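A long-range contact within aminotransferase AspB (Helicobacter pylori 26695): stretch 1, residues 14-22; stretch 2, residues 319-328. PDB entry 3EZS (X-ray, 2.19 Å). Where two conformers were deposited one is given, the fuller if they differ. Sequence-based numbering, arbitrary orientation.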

# COMPACT_ATOMS: atom_id res chain seq x y z
N ALA A 14 17.69 10.08 -20.12
CA ALA A 14 17.56 10.94 -21.31
C ALA A 14 18.81 11.74 -21.58
O ALA A 14 19.22 11.87 -22.73
CB ALA A 14 16.37 11.90 -21.17
N LEU A 15 19.42 12.29 -20.52
CA LEU A 15 20.66 13.06 -20.64
C LEU A 15 21.83 12.25 -21.23
O LEU A 15 22.61 12.75 -22.03
CB LEU A 15 21.06 13.59 -19.27
CG LEU A 15 22.32 14.45 -19.20
CD1 LEU A 15 22.15 15.84 -19.88
CD2 LEU A 15 22.76 14.60 -17.78
N LEU A 16 21.96 11.00 -20.81
CA LEU A 16 23.08 10.15 -21.21
C LEU A 16 22.83 9.22 -22.41
O LEU A 16 23.75 8.55 -22.87
CB LEU A 16 23.51 9.31 -19.99
CG LEU A 16 23.82 10.09 -18.70
CD1 LEU A 16 24.23 9.12 -17.53
CD2 LEU A 16 24.90 11.14 -18.95
N LYS A 17 21.60 9.21 -22.92
CA LYS A 17 21.16 8.33 -24.03
C LYS A 17 22.05 8.37 -25.28
O LYS A 17 22.33 7.34 -25.88
CB LYS A 17 19.71 8.66 -24.39
CG LYS A 17 19.03 7.69 -25.35
CD LYS A 17 17.53 7.98 -25.46
N GLU A 18 22.53 9.55 -25.65
CA GLU A 18 23.38 9.68 -26.83
C GLU A 18 24.87 9.40 -26.56
O GLU A 18 25.69 9.58 -27.48
CB GLU A 18 23.20 11.07 -27.43
CG GLU A 18 21.76 11.38 -27.84
CD GLU A 18 21.58 12.77 -28.45
OE1 GLU A 18 22.59 13.50 -28.61
OE2 GLU A 18 20.42 13.12 -28.78
N ILE A 19 25.23 8.96 -25.34
CA ILE A 19 26.63 8.72 -24.99
C ILE A 19 26.99 7.24 -24.80
O ILE A 19 26.26 6.48 -24.16
CB ILE A 19 27.01 9.47 -23.69
CG1 ILE A 19 26.73 10.97 -23.80
CG2 ILE A 19 28.49 9.25 -23.36
CD1 ILE A 19 26.99 11.74 -22.50
N THR A 20 28.14 6.87 -25.37
CA THR A 20 28.72 5.54 -25.24
C THR A 20 29.99 5.73 -24.39
O THR A 20 30.93 6.37 -24.84
CB THR A 20 29.07 4.96 -26.63
OG1 THR A 20 27.86 4.83 -27.41
CG2 THR A 20 29.74 3.60 -26.48
N PRO A 21 30.02 5.22 -23.15
CA PRO A 21 31.20 5.44 -22.30
C PRO A 21 32.47 4.82 -22.84
O PRO A 21 32.44 3.69 -23.34
CB PRO A 21 30.83 4.74 -21.00
CG PRO A 21 29.38 4.64 -21.02
CD PRO A 21 29.00 4.44 -22.45
N LYS A 22 33.57 5.55 -22.75
CA LYS A 22 34.86 5.05 -23.23
C LYS A 22 35.49 4.10 -22.19
O LYS A 22 36.36 3.32 -22.54
CB LYS A 22 35.81 6.21 -23.51
CG LYS A 22 35.37 7.14 -24.61
CD LYS A 22 36.37 8.26 -24.80
CE LYS A 22 35.92 9.22 -25.88
NZ LYS A 22 36.93 10.30 -26.10
N GLY A 319 25.90 20.93 -13.45
CA GLY A 319 25.67 19.52 -13.13
C GLY A 319 25.41 18.61 -14.33
O GLY A 319 25.98 17.49 -14.41
N GLU A 320 24.57 19.07 -15.25
CA GLU A 320 24.23 18.30 -16.44
C GLU A 320 25.45 18.03 -17.31
O GLU A 320 25.73 16.89 -17.67
CB GLU A 320 23.14 19.00 -17.27
CG GLU A 320 21.70 18.87 -16.71
CD GLU A 320 20.66 19.31 -17.75
OE1 GLU A 320 20.64 20.51 -18.12
OE2 GLU A 320 19.88 18.44 -18.21
N ASN A 321 26.18 19.09 -17.61
CA ASN A 321 27.40 18.98 -18.38
C ASN A 321 28.48 18.13 -17.72
O ASN A 321 29.19 17.39 -18.42
CB ASN A 321 27.95 20.37 -18.70
CG ASN A 321 27.09 21.12 -19.71
OD1 ASN A 321 26.16 20.56 -20.29
ND2 ASN A 321 27.41 22.38 -19.92
N PHE A 322 28.61 18.25 -16.40
CA PHE A 322 29.60 17.48 -15.65
C PHE A 322 29.24 16.00 -15.70
O PHE A 322 30.10 15.16 -15.85
CB PHE A 322 29.67 17.98 -14.20
CG PHE A 322 30.78 17.36 -13.38
CD1 PHE A 322 32.05 17.89 -13.40
CD2 PHE A 322 30.53 16.27 -12.56
CE1 PHE A 322 33.07 17.33 -12.64
CE2 PHE A 322 31.54 15.72 -11.79
CZ PHE A 322 32.82 16.24 -11.84
N ALA A 323 27.95 15.70 -15.57
CA ALA A 323 27.47 14.31 -15.62
C ALA A 323 27.80 13.68 -16.96
O ALA A 323 28.25 12.55 -16.99
CB ALA A 323 25.96 14.21 -15.34
N LYS A 324 27.57 14.42 -18.05
CA LYS A 324 27.82 13.96 -19.42
C LYS A 324 29.28 13.67 -19.65
O LYS A 324 29.62 12.61 -20.17
CB LYS A 324 27.33 14.99 -20.47
CG LYS A 324 25.89 14.78 -20.97
CD LYS A 324 25.16 16.06 -21.42
CE LYS A 324 25.93 16.96 -22.37
NZ LYS A 324 25.26 18.30 -22.54
N THR A 325 30.13 14.62 -19.28
CA THR A 325 31.58 14.48 -19.42
C THR A 325 32.12 13.29 -18.64
O THR A 325 32.90 12.49 -19.18
CB THR A 325 32.33 15.76 -18.94
OG1 THR A 325 31.88 16.88 -19.69
CG2 THR A 325 33.86 15.62 -19.15
N LEU A 326 31.70 13.14 -17.39
CA LEU A 326 32.19 12.05 -16.56
C LEU A 326 31.75 10.68 -17.11
O LEU A 326 32.53 9.73 -17.11
CB LEU A 326 31.72 12.26 -15.11
CG LEU A 326 32.33 11.37 -14.03
CD1 LEU A 326 33.81 11.64 -13.84
CD2 LEU A 326 31.59 11.60 -12.73
N TYR A 327 30.52 10.58 -17.56
CA TYR A 327 30.01 9.33 -18.10
C TYR A 327 30.68 8.97 -19.42
O TYR A 327 31.06 7.82 -19.65
CB TYR A 327 28.51 9.43 -18.28
CG TYR A 327 27.87 8.14 -18.72
CD1 TYR A 327 27.85 7.03 -17.88
CD2 TYR A 327 27.23 8.05 -19.96
CE1 TYR A 327 27.25 5.84 -18.28
CE2 TYR A 327 26.63 6.87 -20.36
CZ TYR A 327 26.64 5.77 -19.52
OH TYR A 327 26.03 4.60 -19.90
N GLN A 328 30.79 9.95 -20.30
CA GLN A 328 31.43 9.79 -21.60
C GLN A 328 32.87 9.28 -21.46
O GLN A 328 33.25 8.33 -22.12
CB GLN A 328 31.44 11.16 -22.28
CG GLN A 328 32.26 11.33 -23.54
CD GLN A 328 31.72 10.57 -24.71
OE1 GLN A 328 31.20 11.18 -25.65
NE2 GLN A 328 31.81 9.24 -24.66
O HOH W 1 24.33 5.41 -22.58

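A helix end, a turn and a short extended segment lie along one side of the helix 319-328, and the two stretches bury 627 Å² between them. The contact is organised around Tyr327. Its chi1 of -176° (t) and chi2 of 67° present the ring so that both faces are used: Leu16 CD1 sits over one, 4.0 Å from the centroid, and Pro21 CG over the opposite one, 3.7 Å from it. The type I turn from Leu16 to Ile19, closed by Ile19 N donating to Leu16 O at 2.9 Å, reverses the chain, and the turn's first residue, Leu16, and Pro21, which follows the turn, take opposite faces of one ring. Proline suits its place: its compact, tilted ring turns the CG corner to the aromatic face, in a CH-pi contact, with Pro21 CG 3.3 Å from Tyr327 CZ.

The leucines reach the helix differently. Leu15 (t, p) sends CD2 to 4.0 Å from Ala323 CB, where the small alanine lets the branch come close to the backbone, Leu15 CD2 lying 3.8 Å from Glu320 O. Leu16 (m, t) instead turns CD1 over the tyrosine. Ile19 (m, t) spreads along the helix, CD1 3.6 Å from Lys324 CG and CG2 3.5 Å from Gln328 CA.

Lysine here serves through its methylenes: Lys324 CD is 3.4 Å from Leu15 CD1, while its NZ makes a weak hydrogen bond to Asn321 OD1 (3.3 Å). Its chi1, -92°, is off any well; chi3 is p.

Polar atoms fix the far end. Lys22 N donates to Gln328 O at 2.9 Å and 162°, and Pro21 CA approaches the same oxygen at 3.5 Å. Although Gln328 CB points away overall, t then p rotamers bring the amide back, placing NE2 3.0 Å from Thr20 O. A water donates to Ile19 O (2.7 Å) and also hydrogen-bonds Tyr327 OH (3.3 Å), linking the turn to the ring's polar tip.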